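Rieske iron-sulfur protein soxF (Sulfolobus acidocaldarius, PDB 1JM1) probably carries electrons in the archaeal respiratory chain, passing them through a Rieske-type [2Fe-2S] cluster. Local coordinates at residues G6-P11 with A164-N168; I60-Y64 with R146-I150; F172-R178 with D188-Y193. All coordinates share one frame; numbering follows the deposited sequence. Where two conformers were deposited one is given.

How the contacts relate
Contact 1 joins the N-terminal loop to strand 161-167; contact 2 is nested inside the long chain loop it closes, and contact 3 follows both along the chain. The centres of contacts 1 and 2 lie about 15 Å apart, yet Asn168 bridges them: its OD1 takes the N-H of Ile150 and its ND2 gives to OD1 of Asn62. Contact 3 continues the chain beyond 164-168 and meets contact 2 where Arg146 packs near Phe172; their centres are about 20 Å apart. The cluster lies nearer contacts 2 and 3: at closest, the side chain of Phe172 is about 7 Å from it and that of Arg146 about 11 Å. Contact 1 is remote from it.

Contact 1. Residues G6-P11 with A164-N168; sequences GLAGFP and AVGTN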
loop_
_atom_site.group_PDB
_atom_site.type_symbol
_atom_site.label_atom_id
_atom_site.label_comp_id
_atom_site.label_asym_id
_atom_site.label_seq_id
_atom_site.Cartn_x
_atom_site.Cartn_y
_atom_site.Cartn_z
ATOM N N GLY A 6 -12.157 0.349 12.725
ATOM C CA GLY A 6 -10.745 0.229 12.546
ATOM C C GLY A 6 -9.951 0.962 13.577
ATOM O O GLY A 6 -10.391 1.109 14.745
ATOM N N LEU A 7 -8.738 1.438 13.269
ATOM C CA LEU A 7 -7.925 2.178 14.207
ATOM C C LEU A 7 -8.208 3.656 14.111
ATOM O O LEU A 7 -8.310 4.232 13.046
ATOM C CB LEU A 7 -6.466 1.964 13.897
ATOM C CG LEU A 7 -5.900 0.543 13.958
ATOM C CD1 LEU A 7 -4.490 0.492 13.388
ATOM C CD2 LEU A 7 -6.075 0.053 15.420
ATOM N N ALA A 8 -8.328 4.270 15.309
ATOM C CA ALA A 8 -8.290 5.726 15.449
ATOM C C ALA A 8 -9.298 6.388 14.502
ATOM O O ALA A 8 -9.013 7.420 13.910
ATOM C CB ALA A 8 -6.931 6.280 15.297
ATOM N N GLY A 9 -10.505 5.853 14.410
ATOM C CA GLY A 9 -11.599 6.464 13.687
ATOM C C GLY A 9 -11.789 5.961 12.228
ATOM O O GLY A 9 -12.768 6.344 11.601
ATOM N N PHE A 10 -10.859 5.176 11.728
ATOM C CA PHE A 10 -10.970 4.575 10.425
ATOM C C PHE A 10 -11.974 3.450 10.428
ATOM O O PHE A 10 -12.211 2.829 11.481
ATOM C CB PHE A 10 -9.658 4.016 9.955
ATOM C CG PHE A 10 -8.706 5.003 9.308
ATOM C CD1 PHE A 10 -7.934 5.873 10.024
ATOM C CD2 PHE A 10 -8.583 5.019 7.924
ATOM C CE1 PHE A 10 -7.059 6.714 9.432
ATOM C CE2 PHE A 10 -7.654 5.877 7.324
ATOM C CZ PHE A 10 -6.894 6.720 8.076
ATOM N N PRO A 11 -12.533 3.098 9.275
ATOM C CA PRO A 11 -13.366 1.881 9.142
ATOM C C PRO A 11 -12.507 0.653 9.125
ATOM O O PRO A 11 -11.311 0.671 8.798
ATOM C CB PRO A 11 -14.049 2.094 7.810
ATOM C CG PRO A 11 -13.130 2.972 7.010
ATOM C CD PRO A 11 -12.393 3.807 7.982
ATOM N N ALA A 164 -8.351 -3.915 6.102
ATOM C CA ALA A 164 -7.681 -2.634 6.191
ATOM C C ALA A 164 -8.311 -1.858 7.347
ATOM O O ALA A 164 -9.525 -1.798 7.453
ATOM C CB ALA A 164 -7.842 -1.863 4.876
ATOM N N VAL A 165 -7.457 -1.307 8.205
ATOM C CA VAL A 165 -7.917 -0.672 9.462
ATOM C C VAL A 165 -7.363 0.708 9.706
ATOM O O VAL A 165 -7.779 1.359 10.672
ATOM C CB VAL A 165 -7.662 -1.602 10.669
ATOM C CG1 VAL A 165 -8.442 -2.895 10.500
ATOM C CG2 VAL A 165 -6.174 -1.850 10.896
ATOM N N GLY A 166 -6.418 1.192 8.901
ATOM C CA GLY A 166 -5.956 2.553 9.053
ATOM C C GLY A 166 -4.872 2.847 8.027
ATOM O O GLY A 166 -4.598 2.040 7.169
ATOM N N THR A 167 -4.265 4.035 8.152
ATOM C CA THR A 167 -3.073 4.373 7.388
ATOM C C THR A 167 -2.086 5.032 8.316
ATOM O O THR A 167 -2.467 5.571 9.356
ATOM C CB THR A 167 -3.345 5.264 6.160
ATOM O OG1 THR A 167 -3.725 6.575 6.580
ATOM C CG2 THR A 167 -4.443 4.685 5.281
ATOM N N ASN A 168 -0.811 5.031 7.937
ATOM C CA ASN A 168 0.205 5.687 8.746
ATOM C C ASN A 168 0.371 7.156 8.418
ATOM O O ASN A 168 1.091 7.872 9.130
ATOM C CB ASN A 168 1.561 4.994 8.669
ATOM C CG ASN A 168 2.213 5.066 7.295
ATOM O OD1 ASN A 168 1.537 5.421 6.304
ATOM N ND2 ASN A 168 3.477 4.702 7.216
#
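Phe10 lies against the backbone of Gly166 and Thr167, and this is the tightly packed half of the contact. CA of Gly166 sits over the ring face, 3.8 Å from its centroid and 16° off the normal, a CH-pi contact. Further along the same face comes the backbone N of Thr167, a buried atom with no polar partner in the model. At the far end CZ of Phe10 reaches OG1 of Thr167 at 3.5 Å; the hydroxyl has its hydrogen-bond partner in Ala169 O and touches the ring by packing. Tyr37 and Leu72 add further contacts to Phe10.

The strand here is the end of 161-167, the central strand of a three-stranded antiparallel sheet, and it carries a classic beta bulge in which Val165 and Gly166 both face Ile152. From the bulge, Val165 O accepts the N-H of Leu7 at 2.8 Å in an almost straight bond (168°). CB of Phe10 presses on the same oxygen at 3.3 Å. Gly6 has no side chain, and a CB there would run into Val165 O.

Towards solvent the contact thins out. With CG anti to its carbonyl carbon (chi1 -61°), Leu7 brings CD1 to CG2 of Val165 at 3.8 Å, the two branches meeting at a slant. Beyond it a type I' turn from Leu7 to Phe10 loops out from the strand and returns at Phe10, and its middle residues, Ala8 and Gly9, are partly exposed and do not touch 164-168. The turn is closed by Phe10 N bonding to Leu7 O at 3.0 Å.

Contact 2. Residues I60-Y64 with R146-I150; sequences IPNPY and RPLPI
Tyr64 drives its hydroxyl into the bend at Arg146 and Pro147, in the loop between strands 138-141 and 151-155 of the Rieske fold. Its own loop leaves strand 59-61 through an Asx turn, in which Asn62 OD1 takes the N-H of Tyr64 from above its carbonyl plane.

Both hydrogen bonds between the two segments meet on Tyr64 OH. It donates to Pro147 O at 2.6 Å, lying in the plane of that C=O group at one of the oxygen's lone pairs, with the oxygen at the ring's edge. It accepts from NH1 of Arg146 at 3.0 Å, slightly out of the guanidinium plane; ring and guanidinium stand 71° apart. The two bonds use the hydroxyl both as donor and as acceptor, which should fix its rotation. The extended arginine chain runs past the hydroxyl, CG 3.2 Å from OH, and the turn at its end (chi4 96°) brings NH1 back to it. NH1 also bonds Pro170 O, so the arginine ties Tyr64 to the chain leading into contact 3.

The apolar contacts run alongside. The rings of Pro63 and Pro147 pass flank to flank, pointing opposite ways, their CG atoms 3.6 Å apart, with Val138 against both. CD of Pro147 rests at 3.6 Å from CZ of Tyr64. Farther along, Ile60 and Ile150 meet tip to tip beside Phe90 and Ile78. In Ile150, chi1 of -64° places CG1 and an extended chi2 carries CD1 on to 4.0 Å from Ile60 CD1.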
loop_
_atom_site.group_PDB
_atom_site.type_symbol
_atom_site.label_atom_id
_atom_site.label_comp_id
_atom_site.label_asym_id
_atom_site.label_seq_id
_atom_site.Cartn_x
_atom_site.Cartn_y
_atom_site.Cartn_z
ATOM N N ILE A 60 8.282 -4.129 8.597
ATOM C CA ILE A 60 8.914 -2.983 7.930
ATOM C C ILE A 60 8.727 -1.788 8.882
ATOM O O ILE A 60 7.802 -1.743 9.703
ATOM C CB ILE A 60 8.396 -2.730 6.552
ATOM C CG1 ILE A 60 6.943 -2.258 6.543
ATOM C CG2 ILE A 60 8.554 -3.946 5.655
ATOM C CD1 ILE A 60 6.302 -2.074 5.198
ATOM N N PRO A 61 9.564 -0.739 8.750
ATOM C CA PRO A 61 9.416 0.396 9.658
ATOM C C PRO A 61 8.241 1.257 9.281
ATOM O O PRO A 61 7.838 1.321 8.130
ATOM C CB PRO A 61 10.749 1.174 9.464
ATOM C CG PRO A 61 11.674 0.285 8.690
ATOM C CD PRO A 61 10.744 -0.628 7.892
ATOM N N ASN A 62 7.724 2.011 10.287
ATOM C CA ASN A 62 6.827 3.087 10.014
ATOM C C ASN A 62 7.620 4.375 9.955
ATOM O O ASN A 62 7.946 4.948 11.018
ATOM C CB ASN A 62 5.724 3.244 11.073
ATOM C CG ASN A 62 4.893 4.461 10.803
ATOM O OD1 ASN A 62 4.894 4.987 9.664
ATOM N ND2 ASN A 62 4.172 4.948 11.779
ATOM N N PRO A 63 7.949 4.911 8.770
ATOM C CA PRO A 63 8.783 6.128 8.715
ATOM C C PRO A 63 8.090 7.370 9.229
ATOM O O PRO A 63 8.752 8.389 9.444
ATOM C CB PRO A 63 9.110 6.254 7.217
ATOM C CG PRO A 63 7.970 5.620 6.557
ATOM C CD PRO A 63 7.556 4.433 7.420
ATOM N N TYR A 64 6.774 7.322 9.419
ATOM C CA TYR A 64 5.990 8.449 9.916
ATOM C C TYR A 64 5.823 8.431 11.448
ATOM O O TYR A 64 5.097 9.289 11.953
ATOM C CB TYR A 64 4.658 8.509 9.215
ATOM C CG TYR A 64 4.690 8.910 7.784
ATOM C CD1 TYR A 64 4.595 7.984 6.747
ATOM C CD2 TYR A 64 4.747 10.244 7.429
ATOM C CE1 TYR A 64 4.583 8.398 5.424
ATOM C CE2 TYR A 64 4.681 10.666 6.121
ATOM C CZ TYR A 64 4.597 9.734 5.103
ATOM O OH TYR A 64 4.489 10.206 3.825
ATOM N N ARG A 146 8.101 12.646 0.695
ATOM C CA ARG A 146 7.793 11.873 1.883
ATOM C C ARG A 146 7.483 10.450 1.454
ATOM O O ARG A 146 7.221 10.193 0.267
ATOM C CB ARG A 146 6.627 12.485 2.639
ATOM C CG ARG A 146 5.319 12.525 1.855
ATOM C CD ARG A 146 4.288 13.334 2.585
ATOM N NE ARG A 146 2.965 13.401 1.919
ATOM C CZ ARG A 146 1.951 12.640 2.173
ATOM N NH1 ARG A 146 2.016 11.618 2.999
ATOM N NH2 ARG A 146 0.785 12.889 1.546
ATOM N N PRO A 147 7.489 9.513 2.395
ATOM C CA PRO A 147 7.280 8.093 2.055
ATOM C C PRO A 147 5.867 7.815 1.547
ATOM O O PRO A 147 4.872 8.471 1.892
ATOM C CB PRO A 147 7.544 7.365 3.367
ATOM C CG PRO A 147 8.467 8.284 4.129
ATOM C CD PRO A 147 7.919 9.657 3.810
ATOM N N LEU A 148 5.753 6.735 0.778
ATOM C CA LEU A 148 4.464 6.259 0.323
ATOM C C LEU A 148 3.629 5.778 1.508
ATOM O O LEU A 148 4.105 4.930 2.270
ATOM C CB LEU A 148 4.656 5.114 -0.677
ATOM C CG LEU A 148 3.379 4.640 -1.366
ATOM C CD1 LEU A 148 2.805 5.733 -2.261
ATOM C CD2 LEU A 148 3.697 3.405 -2.215
ATOM N N PRO A 149 2.401 6.277 1.698
ATOM C CA PRO A 149 1.624 5.813 2.844
ATOM C C PRO A 149 1.355 4.316 2.827
ATOM O O PRO A 149 1.086 3.711 1.776
ATOM C CB PRO A 149 0.337 6.640 2.743
ATOM C CG PRO A 149 0.806 7.914 2.081
ATOM C CD PRO A 149 1.806 7.426 1.030
ATOM N N ILE A 150 1.407 3.748 4.019
ATOM C CA ILE A 150 1.089 2.361 4.310
ATOM C C ILE A 150 -0.351 2.263 4.792
ATOM O O ILE A 150 -0.797 3.058 5.616
ATOM C CB ILE A 150 2.062 1.776 5.369
ATOM C CG1 ILE A 150 3.471 1.760 4.799
ATOM C CG2 ILE A 150 1.621 0.407 5.850
ATOM C CD1 ILE A 150 4.558 1.490 5.848
#

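Contact 3. Residues F172-R178 with D188-Y193; sequences FSAGIPR and DPRYSY
An Asx turn at Asp188, set within a type I beta turn from Asp188 to Tyr191, clasps the bend of 172-178, a loop whose Phe172 end comes within about 7 Å of the Rieske cluster. With its carboxylate anti to the backbone N (chi1 -175°), Asp188 turns OD2 into that bend. OD2 accepts Gly175 N at 2.8 Å on its syn lone pair and Ile176 N at 3.1 Å from above the carboxylate plane. Water 1 donates a third bond at 2.7 Å to OD2 and also links Ala174 N with Ile176 O. The other oxygen, OD1, takes Arg190 N and closes the Asx turn. With an alanine here, Gly175 N, Ile176 N and Arg190 N would probably all be left without their carboxylate acceptor and the bend free to drift from the turn.

Arg178 and Tyr191 come at each other from opposite directions. The guanidinium stands at 75° to the ring with NH2 over one face, and CZ is 4.4 Å from the ring centroid in a cation-pi contact. NH1 is anchored on Asp183 O and Leu186 O, while NH2 reaches Asp188 N through water 2. OD2 of Asp188, 4.4 Å from NH2 of Arg178, probably helps to stabilise its charge, though no N-H of Arg178 points at that oxygen.

Ala174 CB packs at the edge of the Tyr191 ring, 3.9 Å from CE1. At the ring's far end, OH of Tyr191 donates to Phe172 O at 2.7 Å, in the carbonyl plane and on a lone pair.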
loop_
_atom_site.group_PDB
_atom_site.type_symbol
_atom_site.label_atom_id
_atom_site.label_comp_id
_atom_site.label_asym_id
_atom_site.label_seq_id
_atom_site.Cartn_x
_atom_site.Cartn_y
_atom_site.Cartn_z
ATOM N N PHE A 172 -1.835 11.583 -0.847
ATOM C CA PHE A 172 -1.583 12.786 -1.616
ATOM C C PHE A 172 -2.718 13.776 -1.484
ATOM O O PHE A 172 -3.885 13.444 -1.637
ATOM C CB PHE A 172 -1.418 12.360 -3.086
ATOM C CG PHE A 172 -1.237 13.542 -4.028
ATOM C CD1 PHE A 172 -0.065 14.288 -4.027
ATOM C CD2 PHE A 172 -2.266 13.884 -4.905
ATOM C CE1 PHE A 172 0.098 15.376 -4.884
ATOM C CE2 PHE A 172 -2.093 14.975 -5.795
ATOM C CZ PHE A 172 -0.941 15.682 -5.742
ATOM N N SER A 173 -2.355 15.044 -1.297
ATOM C CA SER A 173 -3.333 16.143 -1.262
ATOM C C SER A 173 -3.513 16.676 -2.672
ATOM O O SER A 173 -2.614 17.283 -3.244
ATOM C CB SER A 173 -2.819 17.292 -0.388
ATOM O OG SER A 173 -2.812 16.954 0.989
ATOM N N ALA A 174 -4.709 16.456 -3.188
ATOM C CA ALA A 174 -5.082 16.925 -4.534
ATOM C C ALA A 174 -5.814 18.254 -4.399
ATOM O O ALA A 174 -5.161 19.285 -4.345
ATOM C CB ALA A 174 -5.866 15.815 -5.226
ATOM N N GLY A 175 -7.140 18.261 -4.341
ATOM C CA GLY A 175 -7.877 19.474 -4.170
ATOM C C GLY A 175 -8.120 19.811 -2.700
ATOM O O GLY A 175 -8.428 20.945 -2.394
ATOM N N ILE A 176 -8.196 18.874 -1.811
ATOM C CA ILE A 176 -8.488 19.007 -0.421
ATOM C C ILE A 176 -7.186 18.689 0.348
ATOM O O ILE A 176 -6.614 17.612 0.169
ATOM C CB ILE A 176 -9.571 18.031 0.066
ATOM C CG1 ILE A 176 -10.863 18.227 -0.736
ATOM C CG2 ILE A 176 -9.823 18.146 1.563
ATOM C CD1 ILE A 176 -11.514 19.545 -0.449
ATOM N N PRO A 177 -6.697 19.544 1.223
ATOM C CA PRO A 177 -5.511 19.220 2.008
ATOM C C PRO A 177 -5.814 18.033 2.921
ATOM O O PRO A 177 -6.836 17.970 3.590
ATOM C CB PRO A 177 -5.273 20.466 2.818
ATOM C CG PRO A 177 -6.154 21.459 2.294
ATOM C CD PRO A 177 -7.229 20.939 1.515
ATOM N N ARG A 178 -4.846 17.123 2.996
ATOM C CA ARG A 178 -4.888 16.024 3.929
ATOM C C ARG A 178 -3.649 16.124 4.806
ATOM O O ARG A 178 -2.540 15.937 4.330
ATOM C CB ARG A 178 -4.949 14.676 3.197
ATOM C CG ARG A 178 -6.070 14.535 2.170
ATOM C CD ARG A 178 -5.973 13.176 1.498
ATOM N NE ARG A 178 -6.805 13.006 0.312
ATOM C CZ ARG A 178 -8.068 12.613 0.230
ATOM N NH1 ARG A 178 -8.765 12.397 1.354
ATOM N NH2 ARG A 178 -8.614 12.440 -0.949
ATOM N N ASP A 188 -12.668 13.976 -1.775
ATOM C CA ASP A 188 -12.097 14.925 -2.725
ATOM C C ASP A 188 -12.491 14.492 -4.104
ATOM O O ASP A 188 -12.008 13.461 -4.574
ATOM C CB ASP A 188 -10.589 14.921 -2.609
ATOM C CG ASP A 188 -9.934 15.984 -3.486
ATOM O OD1 ASP A 188 -10.620 16.576 -4.336
ATOM O OD2 ASP A 188 -8.684 16.160 -3.326
ATOM N N PRO A 189 -13.319 15.236 -4.807
ATOM C CA PRO A 189 -13.699 14.875 -6.152
ATOM C C PRO A 189 -12.513 14.744 -7.105
ATOM O O PRO A 189 -12.678 14.096 -8.130
ATOM C CB PRO A 189 -14.617 16.016 -6.603
ATOM C CG PRO A 189 -14.927 16.760 -5.436
ATOM C CD PRO A 189 -13.975 16.489 -4.389
ATOM N N ARG A 190 -11.379 15.353 -6.835
ATOM C CA ARG A 190 -10.225 15.183 -7.702
ATOM C C ARG A 190 -9.673 13.758 -7.687
ATOM O O ARG A 190 -8.931 13.365 -8.594
ATOM C CB ARG A 190 -9.144 16.163 -7.414
ATOM C CG ARG A 190 -9.521 17.612 -7.583
ATOM C CD ARG A 190 -8.272 18.489 -7.694
ATOM N NE ARG A 190 -8.695 19.895 -7.691
ATOM C CZ ARG A 190 -7.820 20.884 -7.634
ATOM N NH1 ARG A 190 -6.513 20.637 -7.656
ATOM N NH2 ARG A 190 -8.252 22.112 -7.570
ATOM N N TYR A 191 -10.035 12.959 -6.656
ATOM C CA TYR A 191 -9.647 11.560 -6.613
ATOM C C TYR A 191 -10.575 10.787 -7.541
ATOM O O TYR A 191 -11.617 10.256 -7.144
ATOM C CB TYR A 191 -9.711 11.015 -5.181
ATOM C CG TYR A 191 -8.374 11.097 -4.463
ATOM C CD1 TYR A 191 -7.682 12.286 -4.265
ATOM C CD2 TYR A 191 -7.774 9.922 -3.979
ATOM C CE1 TYR A 191 -6.452 12.299 -3.595
ATOM C CE2 TYR A 191 -6.560 9.931 -3.338
ATOM C CZ TYR A 191 -5.895 11.124 -3.150
ATOM O OH TYR A 191 -4.694 11.064 -2.499
ATOM N N SER A 192 -10.247 10.634 -8.795
ATOM C CA SER A 192 -11.174 9.930 -9.696
ATOM C C SER A 192 -10.562 8.630 -10.122
ATOM O O SER A 192 -11.040 7.978 -11.035
ATOM C CB SER A 192 -11.599 10.957 -10.891
ATOM O OG SER A 192 -10.406 11.087 -11.549
ATOM N N TYR A 193 -9.468 8.068 -9.608
ATOM C CA TYR A 193 -8.661 6.904 -9.901
ATOM C C TYR A 193 -9.542 5.638 -9.879
ATOM O O TYR A 193 -10.408 5.484 -8.936
ATOM C CB TYR A 193 -7.574 6.685 -8.846
ATOM C CG TYR A 193 -6.706 7.894 -8.587
ATOM C CD1 TYR A 193 -6.961 8.717 -7.512
ATOM C CD2 TYR A 193 -5.658 8.204 -9.412
ATOM C CE1 TYR A 193 -6.164 9.816 -7.257
ATOM C CE2 TYR A 193 -4.820 9.320 -9.172
ATOM C CZ TYR A 193 -5.089 10.116 -8.108
ATOM O OH TYR A 193 -4.366 11.244 -7.798
HETATM O O HOH W 1 -6.822 15.397 -1.535
HETATM O O HOH W 2 -11.276 11.438 -1.291
#